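Local coordinates for protein dTDP-4-dehydrorhamnose 3,5-epimerase (Elizabethkingia anophelis NUHP1, PDB 6C46) that probably catalyses the epimerization at C3' and C5' of dTDP-4-dehydro-6-deoxy-glucose, a step in the biosynthesis of dTDP-L-rhamnose, at residues L11-T14 with C19-I22; R67-Q72 with L161-K166; Q78-S83 with F125-V130. One frame throughout, in Å; residues are numbered along the deposited sequence. Where two conformers were deposited one is given.

In the fold
The three contacts run from the rim of the cupin fold to its middle. Interaction 1 is a partly buried hairpin at the edge of the six-stranded sheet, held by backbone bonds, a threonine hydroxyl, water and aliphatic packing. Interaction 2 is purely apolar: the loop 161-166 packs on strand 66-72, on the outer side of the five-stranded sheet. Interaction 3 is fully buried and bridges the two sheets through a lysine, a histidine and two waters, beside the predicted active site. Interactions 2 and 3 share the five-stranded sheet, where His-70 N probably bonds to His-127 O. Interactions 1 and 3 share the other sheet, and Ile-22 packs on Leu-81.

Interaction 1 (L11-T14 with C19-I22)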
loop_
_atom_site.group_PDB
_atom_site.type_symbol
_atom_site.label_atom_id
_atom_site.label_comp_id
_atom_site.label_asym_id
_atom_site.label_seq_id
_atom_site.Cartn_x
_atom_site.Cartn_y
_atom_site.Cartn_z
ATOM N N LEU A 11 4.104 4.571 16.955
ATOM C CA LEU A 11 3.681 3.189 17.157
ATOM C C LEU A 11 3.044 3.109 18.528
ATOM O O LEU A 11 3.682 3.465 19.514
ATOM C CB LEU A 11 4.867 2.220 17.093
ATOM C CG LEU A 11 5.641 2.145 15.774
ATOM C CD1 LEU A 11 6.672 1.037 15.839
ATOM C CD2 LEU A 11 4.694 1.861 14.678
ATOM N N VAL A 12 1.812 2.620 18.599
ATOM C CA VAL A 12 1.075 2.574 19.861
ATOM C C VAL A 12 1.063 1.143 20.388
ATOM O O VAL A 12 0.727 0.206 19.652
ATOM C CB VAL A 12 -0.354 3.115 19.676
ATOM C CG1 VAL A 12 -1.164 2.930 20.949
ATOM C CG2 VAL A 12 -0.312 4.610 19.288
ATOM N N LYS A 13 1.424 0.979 21.664
ATOM C CA LYS A 13 1.492 -0.331 22.291
ATOM C C LYS A 13 0.121 -1.009 22.327
ATOM O O LYS A 13 -0.911 -0.358 22.514
ATOM C CB LYS A 13 2.025 -0.166 23.726
ATOM C CG LYS A 13 2.336 -1.482 24.421
ATOM C CD LYS A 13 3.713 -1.999 24.021
ATOM C CE LYS A 13 4.110 -3.210 24.867
ATOM N NZ LYS A 13 3.227 -4.392 24.571
ATOM N N THR A 14 0.112 -2.330 22.166
ATOM C CA THR A 14 -1.089 -3.119 22.442
ATOM C C THR A 14 -0.773 -4.130 23.538
ATOM O O THR A 14 0.392 -4.262 23.944
ATOM C CB THR A 14 -1.577 -3.862 21.186
ATOM O OG1 THR A 14 -0.700 -4.955 20.917
ATOM C CG2 THR A 14 -1.598 -2.925 19.989
ATOM N N CYS A 19 3.280 -6.332 18.929
ATOM C CA CYS A 19 2.147 -6.033 18.068
ATOM C C CYS A 19 1.760 -4.568 18.289
ATOM O O CYS A 19 1.467 -4.166 19.420
ATOM C CB CYS A 19 1.021 -7.022 18.403
ATOM S SG CYS A 19 -0.562 -6.794 17.616
ATOM N N TYR A 20 1.785 -3.759 17.219
ATOM C CA TYR A 20 1.652 -2.312 17.353
ATOM C C TYR A 20 0.600 -1.753 16.414
ATOM O O TYR A 20 0.340 -2.298 15.335
ATOM C CB TYR A 20 2.980 -1.551 17.059
ATOM C CG TYR A 20 4.076 -1.980 17.988
ATOM C CD1 TYR A 20 4.098 -1.540 19.314
ATOM C CD2 TYR A 20 5.080 -2.824 17.552
ATOM C CE1 TYR A 20 5.085 -1.960 20.189
ATOM C CE2 TYR A 20 6.079 -3.240 18.412
ATOM C CZ TYR A 20 6.080 -2.809 19.716
ATOM O OH TYR A 20 7.068 -3.241 20.553
ATOM N N ILE A 21 0.036 -0.623 16.830
ATOM C CA ILE A 21 -0.808 0.214 15.986
ATOM C C ILE A 21 0.053 1.350 15.444
ATOM O O ILE A 21 0.721 2.049 16.218
ATOM C CB ILE A 21 -2.001 0.767 16.788
ATOM C CG1 ILE A 21 -2.871 -0.384 17.307
ATOM C CG2 ILE A 21 -2.830 1.772 15.928
ATOM C CD1 ILE A 21 -3.768 0.047 18.469
ATOM N N ILE A 22 0.016 1.572 14.132
ATOM C CA ILE A 22 0.671 2.746 13.547
ATOM C C ILE A 22 -0.380 3.833 13.421
ATOM O O ILE A 22 -1.337 3.701 12.650
ATOM C CB ILE A 22 1.284 2.457 12.178
ATOM C CG1 ILE A 22 2.162 1.213 12.246
ATOM C CG2 ILE A 22 2.073 3.725 11.702
ATOM C CD1 ILE A 22 3.018 0.969 10.992
HETATM O O HOH W 1 5.918 -4.971 22.529
HETATM O O HOH W 2 2.772 -4.189 21.843
#
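The ring of Tyr-20 has the carbonyl O of Val-12 at its edge, in plane, 3.8 Å from CD1. The Lys-13 side chain runs slantwise to that of Tyr-20, with Lys-13 CD 4.1 Å from Tyr-20 CE1. On the same face of the hairpin, Leu-11 and Ile-22 lie side by side and point the same way. Leu-11 CD2 meets Ile-22 CG1 at 3.6 Å. Phe-43, Leu-46 and Thr-47 of helix 40-47 pack on Leu-11. Val-12 and Ile-21 occupy the other face and form the antiparallel hydrogen-bonded pair. Val-12 N gives to Ile-21 O at 2.7 Å, and Ile-21 N gives to Val-12 O at 3.0 Å; both bonds are nearly straight. At the turn, Thr-14 OG1 donates to Cys-19 O at 2.7 Å, from 47° above the carbonyl plane. Its chi1 of 74° sets OG1 between the backbone N and the carbonyl carbon and turns CG2 toward Ile-21. The Lys-13 chain bends at chi2 and chi4, which brings NZ back to Thr-14 O at 2.9 Å. A water links Lys-13 NZ to Cys-19 O. Cys-19 O thus receives both a hydroxyl and a water, so polar bonds close the turn end of the hairpin while aliphatic packing holds the Leu-11 end.

Interaction 2 (R67-Q72 with L161-K166); sequences RGLHLQ and LSIDWK
Leu-69 reaches out from strand 66-72 and divides its two methyl groups among three side chains of the loop 161-166. CD1 takes the aliphatic pair. It meets Ile-163 CD1 tip to tip at 3.7 Å. It also meets Leu-161 CD1 tip to tip, at 4.1 Å. CD2 turns to the tryptophan. It sits at the edge of the Trp-165 ring, in plane, 3.9 Å from CZ2 and about as far from CH2, so the indole offers its benzo rim to the leucine and not a face. One indole face is taken by Ile-163, two residues earlier in the loop: Ile-163 CG2 lies 3.4 Å above the ring plane, offset toward the rim. With Ile-163 chi1 at -65°, CG1 carries CD1 to Leu-69 while CG2 is left for the indole. One isoleucine therefore packs on both Leu-69 and Trp-165. The indole N-H is used elsewhere, in a hydrogen bond to Phe-156 O, which helps to fix the turn of the ring. Next in the loop, Asp-164 OD1 accepts from Lys-166 N at 2.9 Å, an Asx turn. Val-92 and Val-94 of strand 88-95 join the apolar cluster. The predicted proton acceptor, His-70, follows Leu-69 in the strand. The arrangement is a loop segment packed by apolar side chains over the face of the five-stranded cupin sheet that carries Leu-69.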
loop_
_atom_site.group_PDB
_atom_site.type_symbol
_atom_site.label_atom_id
_atom_site.label_comp_id
_atom_site.label_asym_id
_atom_site.label_seq_id
_atom_site.Cartn_x
_atom_site.Cartn_y
_atom_site.Cartn_z
ATOM N N ARG A 67 -12.833 -13.805 7.898
ATOM C CA ARG A 67 -11.736 -14.639 7.416
ATOM C C ARG A 67 -10.714 -14.828 8.532
ATOM O O ARG A 67 -10.240 -13.849 9.097
ATOM C CB ARG A 67 -11.056 -13.996 6.197
ATOM C CG ARG A 67 -11.999 -13.777 5.001
ATOM C CD ARG A 67 -11.710 -14.750 3.868
ATOM N NE ARG A 67 -12.539 -14.511 2.687
ATOM C CZ ARG A 67 -13.502 -15.326 2.272
ATOM N NH1 ARG A 67 -13.769 -16.433 2.952
ATOM N NH2 ARG A 67 -14.204 -15.031 1.182
ATOM N N GLY A 68 -10.359 -16.080 8.827
ATOM C CA GLY A 68 -9.326 -16.354 9.823
ATOM C C GLY A 68 -9.657 -17.565 10.676
ATOM O O GLY A 68 -10.651 -18.240 10.393
ATOM N N LEU A 69 -8.849 -17.883 11.691
ATOM C CA LEU A 69 -7.585 -17.226 11.979
ATOM C C LEU A 69 -6.501 -17.931 11.182
ATOM O O LEU A 69 -6.442 -19.151 11.224
ATOM C CB LEU A 69 -7.289 -17.284 13.490
ATOM C CG LEU A 69 -8.321 -16.521 14.326
ATOM C CD1 LEU A 69 -8.343 -17.036 15.772
ATOM C CD2 LEU A 69 -8.017 -15.002 14.268
ATOM N N HIS A 70 -5.641 -17.186 10.476
ATOM C CA HIS A 70 -4.703 -17.768 9.517
ATOM C C HIS A 70 -3.263 -17.415 9.860
ATOM O O HIS A 70 -2.985 -16.355 10.432
ATOM C CB HIS A 70 -4.971 -17.252 8.084
ATOM C CG HIS A 70 -6.336 -17.587 7.567
ATOM N ND1 HIS A 70 -7.001 -16.792 6.659
ATOM C CD2 HIS A 70 -7.150 -18.641 7.813
ATOM C CE1 HIS A 70 -8.172 -17.338 6.370
ATOM N NE2 HIS A 70 -8.289 -18.462 7.056
ATOM N N LEU A 71 -2.347 -18.276 9.425
ATOM C CA LEU A 71 -0.917 -18.043 9.605
ATOM C C LEU A 71 -0.176 -18.974 8.656
ATOM O O LEU A 71 -0.761 -19.892 8.080
ATOM C CB LEU A 71 -0.485 -18.299 11.058
ATOM C CG LEU A 71 -0.798 -19.783 11.351
ATOM C CD1 LEU A 71 0.464 -20.621 11.507
ATOM C CD2 LEU A 71 -1.727 -19.969 12.538
ATOM N N GLN A 72 1.122 -18.726 8.495
ATOM C CA GLN A 72 2.018 -19.669 7.836
ATOM C C GLN A 72 3.046 -20.120 8.864
ATOM O O GLN A 72 3.485 -19.319 9.699
ATOM C CB GLN A 72 2.703 -19.038 6.590
ATOM C CG GLN A 72 1.716 -18.867 5.434
ATOM C CD GLN A 72 2.329 -18.437 4.110
ATOM O OE1 GLN A 72 1.652 -18.470 3.084
ATOM N NE2 GLN A 72 3.607 -18.074 4.111
ATOM N N LEU A 161 -10.006 -19.173 23.270
ATOM C CA LEU A 161 -9.671 -17.786 22.975
ATOM C C LEU A 161 -10.834 -16.850 23.266
ATOM O O LEU A 161 -10.614 -15.700 23.668
ATOM C CB LEU A 161 -9.260 -17.644 21.516
ATOM C CG LEU A 161 -8.080 -18.517 21.098
ATOM C CD1 LEU A 161 -7.733 -18.245 19.640
ATOM C CD2 LEU A 161 -6.895 -18.244 22.025
ATOM N N SER A 162 -12.057 -17.320 23.044
ATOM C CA SER A 162 -13.269 -16.537 23.291
ATOM C C SER A 162 -13.175 -15.134 22.678
ATOM O O SER A 162 -13.425 -14.126 23.334
ATOM C CB SER A 162 -13.561 -16.467 24.791
ATOM O OG SER A 162 -14.837 -15.908 25.043
ATOM N N ILE A 163 -12.825 -15.072 21.393
ATOM C CA ILE A 163 -12.706 -13.781 20.723
ATOM C C ILE A 163 -14.081 -13.160 20.510
ATOM O O ILE A 163 -15.032 -13.835 20.097
ATOM C CB ILE A 163 -11.963 -13.944 19.387
ATOM C CG1 ILE A 163 -10.532 -14.394 19.652
ATOM C CG2 ILE A 163 -12.006 -12.632 18.572
ATOM C CD1 ILE A 163 -9.871 -14.989 18.416
ATOM N N ASP A 164 -14.186 -11.855 20.765
ATOM C CA ASP A 164 -15.386 -11.083 20.451
ATOM C C ASP A 164 -15.288 -10.591 19.005
ATOM O O ASP A 164 -14.515 -9.676 18.706
ATOM C CB ASP A 164 -15.511 -9.908 21.418
ATOM C CG ASP A 164 -16.768 -9.081 21.195
ATOM O OD1 ASP A 164 -17.563 -9.408 20.289
ATOM O OD2 ASP A 164 -16.972 -8.107 21.958
ATOM N N TRP A 165 -16.092 -11.172 18.110
ATOM C CA TRP A 165 -16.083 -10.767 16.712
ATOM C C TRP A 165 -17.130 -9.698 16.413
ATOM O O TRP A 165 -17.403 -9.427 15.243
ATOM C CB TRP A 165 -16.260 -11.989 15.805
ATOM C CG TRP A 165 -15.028 -12.855 15.782
ATOM C CD1 TRP A 165 -14.809 -13.997 16.507
ATOM C CD2 TRP A 165 -13.831 -12.630 15.020
ATOM N NE1 TRP A 165 -13.554 -14.496 16.226
ATOM C CE2 TRP A 165 -12.944 -13.678 15.318
ATOM C CE3 TRP A 165 -13.438 -11.653 14.092
ATOM C CZ2 TRP A 165 -11.674 -13.774 14.730
ATOM C CZ3 TRP A 165 -12.175 -11.743 13.517
ATOM C CH2 TRP A 165 -11.314 -12.797 13.838
ATOM N N LYS A 166 -17.738 -9.119 17.453
ATOM C CA LYS A 166 -18.524 -7.882 17.408
ATOM C C LYS A 166 -19.912 -7.986 16.782
ATOM O O LYS A 166 -20.871 -7.441 17.332
ATOM C CB LYS A 166 -17.746 -6.771 16.678
ATOM C CG LYS A 166 -16.353 -6.511 17.254
ATOM C CD LYS A 166 -16.394 -6.285 18.751
ATOM C CE LYS A 166 -16.295 -4.831 19.121
ATOM N NZ LYS A 166 -15.991 -4.707 20.576
#

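Interaction 3 (Q78-S83 with F125-V130)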
loop_
_atom_site.group_PDB
_atom_site.type_symbol
_atom_site.label_atom_id
_atom_site.label_comp_id
_atom_site.label_asym_id
_atom_site.label_seq_id
_atom_site.Cartn_x
_atom_site.Cartn_y
_atom_site.Cartn_z
ATOM N N GLN A 78 4.623 -15.111 8.217
ATOM C CA GLN A 78 4.483 -13.787 7.624
ATOM C C GLN A 78 4.089 -12.793 8.695
ATOM O O GLN A 78 3.018 -12.941 9.288
ATOM C CB GLN A 78 3.408 -13.777 6.549
ATOM C CG GLN A 78 3.698 -14.654 5.339
ATOM C CD GLN A 78 2.504 -14.774 4.421
ATOM O OE1 GLN A 78 1.410 -15.129 4.858
ATOM N NE2 GLN A 78 2.716 -14.522 3.124
ATOM N N ALA A 79 4.930 -11.775 8.925
ATOM C CA ALA A 79 4.441 -10.585 9.606
ATOM C C ALA A 79 3.527 -9.828 8.654
ATOM O O ALA A 79 3.764 -9.817 7.443
ATOM C CB ALA A 79 5.606 -9.686 10.057
ATOM N N LYS A 80 2.468 -9.210 9.202
ATOM C CA LYS A 80 1.437 -8.554 8.407
ATOM C C LYS A 80 1.229 -7.130 8.898
ATOM O O LYS A 80 1.117 -6.902 10.103
ATOM C CB LYS A 80 0.117 -9.333 8.464
ATOM C CG LYS A 80 0.238 -10.739 7.845
ATOM C CD LYS A 80 -0.908 -11.676 8.252
ATOM C CE LYS A 80 -0.682 -13.102 7.713
ATOM N NZ LYS A 80 -1.616 -14.127 8.358
ATOM N N LEU A 81 1.188 -6.178 7.965
ATOM C CA LEU A 81 0.841 -4.789 8.257
ATOM C C LEU A 81 -0.470 -4.531 7.543
ATOM O O LEU A 81 -0.509 -4.509 6.309
ATOM C CB LEU A 81 1.924 -3.831 7.768
ATOM C CG LEU A 81 1.708 -2.361 8.112
ATOM C CD1 LEU A 81 1.681 -2.133 9.621
ATOM C CD2 LEU A 81 2.836 -1.570 7.450
ATOM N N VAL A 82 -1.545 -4.371 8.302
ATOM C CA VAL A 82 -2.867 -4.421 7.706
ATOM C C VAL A 82 -3.590 -3.103 7.926
ATOM O O VAL A 82 -3.358 -2.389 8.908
ATOM C CB VAL A 82 -3.681 -5.616 8.266
ATOM C CG1 VAL A 82 -2.924 -6.920 8.071
ATOM C CG2 VAL A 82 -3.929 -5.454 9.742
ATOM N N SER A 83 -4.465 -2.767 6.980
ATOM C CA SER A 83 -5.279 -1.567 7.109
ATOM C C SER A 83 -6.506 -1.730 6.235
ATOM O O SER A 83 -6.620 -2.668 5.449
ATOM C CB SER A 83 -4.497 -0.300 6.733
ATOM O OG SER A 83 -4.014 -0.372 5.388
ATOM N N PHE A 125 2.072 -15.047 14.937
ATOM C CA PHE A 125 0.708 -14.716 15.308
ATOM C C PHE A 125 -0.238 -15.331 14.298
ATOM O O PHE A 125 0.147 -15.614 13.162
ATOM C CB PHE A 125 0.475 -13.194 15.303
ATOM C CG PHE A 125 1.010 -12.475 16.523
ATOM C CD1 PHE A 125 2.359 -12.540 16.859
ATOM C CD2 PHE A 125 0.153 -11.723 17.322
ATOM C CE1 PHE A 125 2.857 -11.852 17.993
ATOM C CE2 PHE A 125 0.636 -11.032 18.448
ATOM C CZ PHE A 125 1.992 -11.122 18.792
ATOM N N ALA A 126 -1.485 -15.524 14.712
ATOM C CA ALA A 126 -2.563 -15.770 13.766
ATOM C C ALA A 126 -3.367 -14.494 13.608
ATOM O O ALA A 126 -3.396 -13.648 14.502
ATOM C CB ALA A 126 -3.480 -16.914 14.214
ATOM N N HIS A 127 -4.043 -14.367 12.458
ATOM C CA HIS A 127 -4.695 -13.116 12.114
ATOM C C HIS A 127 -6.028 -13.381 11.428
ATOM O O HIS A 127 -6.175 -14.342 10.664
ATOM C CB HIS A 127 -3.801 -12.263 11.187
ATOM C CG HIS A 127 -4.537 -11.132 10.538
ATOM N ND1 HIS A 127 -4.958 -11.173 9.224
ATOM C CD2 HIS A 127 -4.946 -9.938 11.029
ATOM C CE1 HIS A 127 -5.610 -10.055 8.938
ATOM N NE2 HIS A 127 -5.619 -9.291 10.020
ATOM N N GLY A 128 -6.988 -12.496 11.669
ATOM C CA GLY A 128 -8.249 -12.584 10.944
ATOM C C GLY A 128 -8.999 -11.277 11.037
ATOM O O GLY A 128 -8.612 -10.377 11.781
ATOM N N PHE A 129 -10.095 -11.176 10.278
ATOM C CA PHE A 129 -10.900 -9.965 10.362
ATOM C C PHE A 129 -12.328 -10.239 9.929
ATOM O O PHE A 129 -12.608 -11.221 9.239
ATOM C CB PHE A 129 -10.306 -8.833 9.527
ATOM C CG PHE A 129 -10.487 -8.993 8.044
ATOM C CD1 PHE A 129 -11.524 -8.348 7.390
ATOM C CD2 PHE A 129 -9.592 -9.741 7.295
ATOM C CE1 PHE A 129 -11.680 -8.464 6.009
ATOM C CE2 PHE A 129 -9.736 -9.863 5.916
ATOM C CZ PHE A 129 -10.784 -9.226 5.271
ATOM N N VAL A 130 -13.237 -9.341 10.337
ATOM C CA VAL A 130 -14.638 -9.415 9.924
ATOM C C VAL A 130 -15.046 -8.065 9.351
ATOM O O VAL A 130 -14.580 -7.019 9.815
ATOM C CB VAL A 130 -15.562 -9.798 11.099
ATOM C CG1 VAL A 130 -15.454 -8.747 12.191
ATOM C CG2 VAL A 130 -17.020 -9.944 10.628
HETATM O O HOH W 3 -0.471 -14.242 10.690
HETATM O O HOH W 4 -4.160 -13.339 7.289
#
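Lys-80 and Val-82 of strand 80-86 meet His-127 of strand 125-131 across the space between two sheets. Just before them, Ala-79 is bonded through its backbone to Asp-143, which ties the start of the segment to its own sheet. Lys-80 points toward the other strand. Its extended chain carries NZ across to strand 125-131. The side chains of Lys-80 and His-127 cross obliquely, with NZ 4.0 Å from His-127 CB and CD 4.2 Å from His-127 ND1. The two polar groups do not bond directly; NZ and ND1 stand 4.5 Å apart. Water joins them instead. One water accepts from Lys-80 NZ at 2.9 Å and lies 3.0 Å from His-127 ND1, at the edge of the imidazole and in its plane. A second water accepts from Lys-80 NZ at 2.6 Å and donates to Phe-125 O at 2.9 Å. The ammonium group is thus gripped by two waters, each tied to the opposite strand. Leu-81 faces the other side of its sheet, where it packs on Ile-22. Val-82 again points toward His-127. Its CG1 comes to 4.1 Å from His-127 NE2, and the two side chains approach from opposite directions. With CG anti to the backbone N (chi1 166°), the imidazole reaches toward Lys-80 and Val-82. The water at ND1 and Asp-91 OD1, hydrogen-bonded to NE2, hold its rotation. Val-82 also touches Tyr-140, the predicted proton donor, and Lys-80 lies close to His-70, the predicted proton acceptor. Two antiparallel sheets facing each other form the cupin barrel; the polar groups between them lie beside the predicted catalytic residues, consistent with the active site of an RmlC-type epimerase.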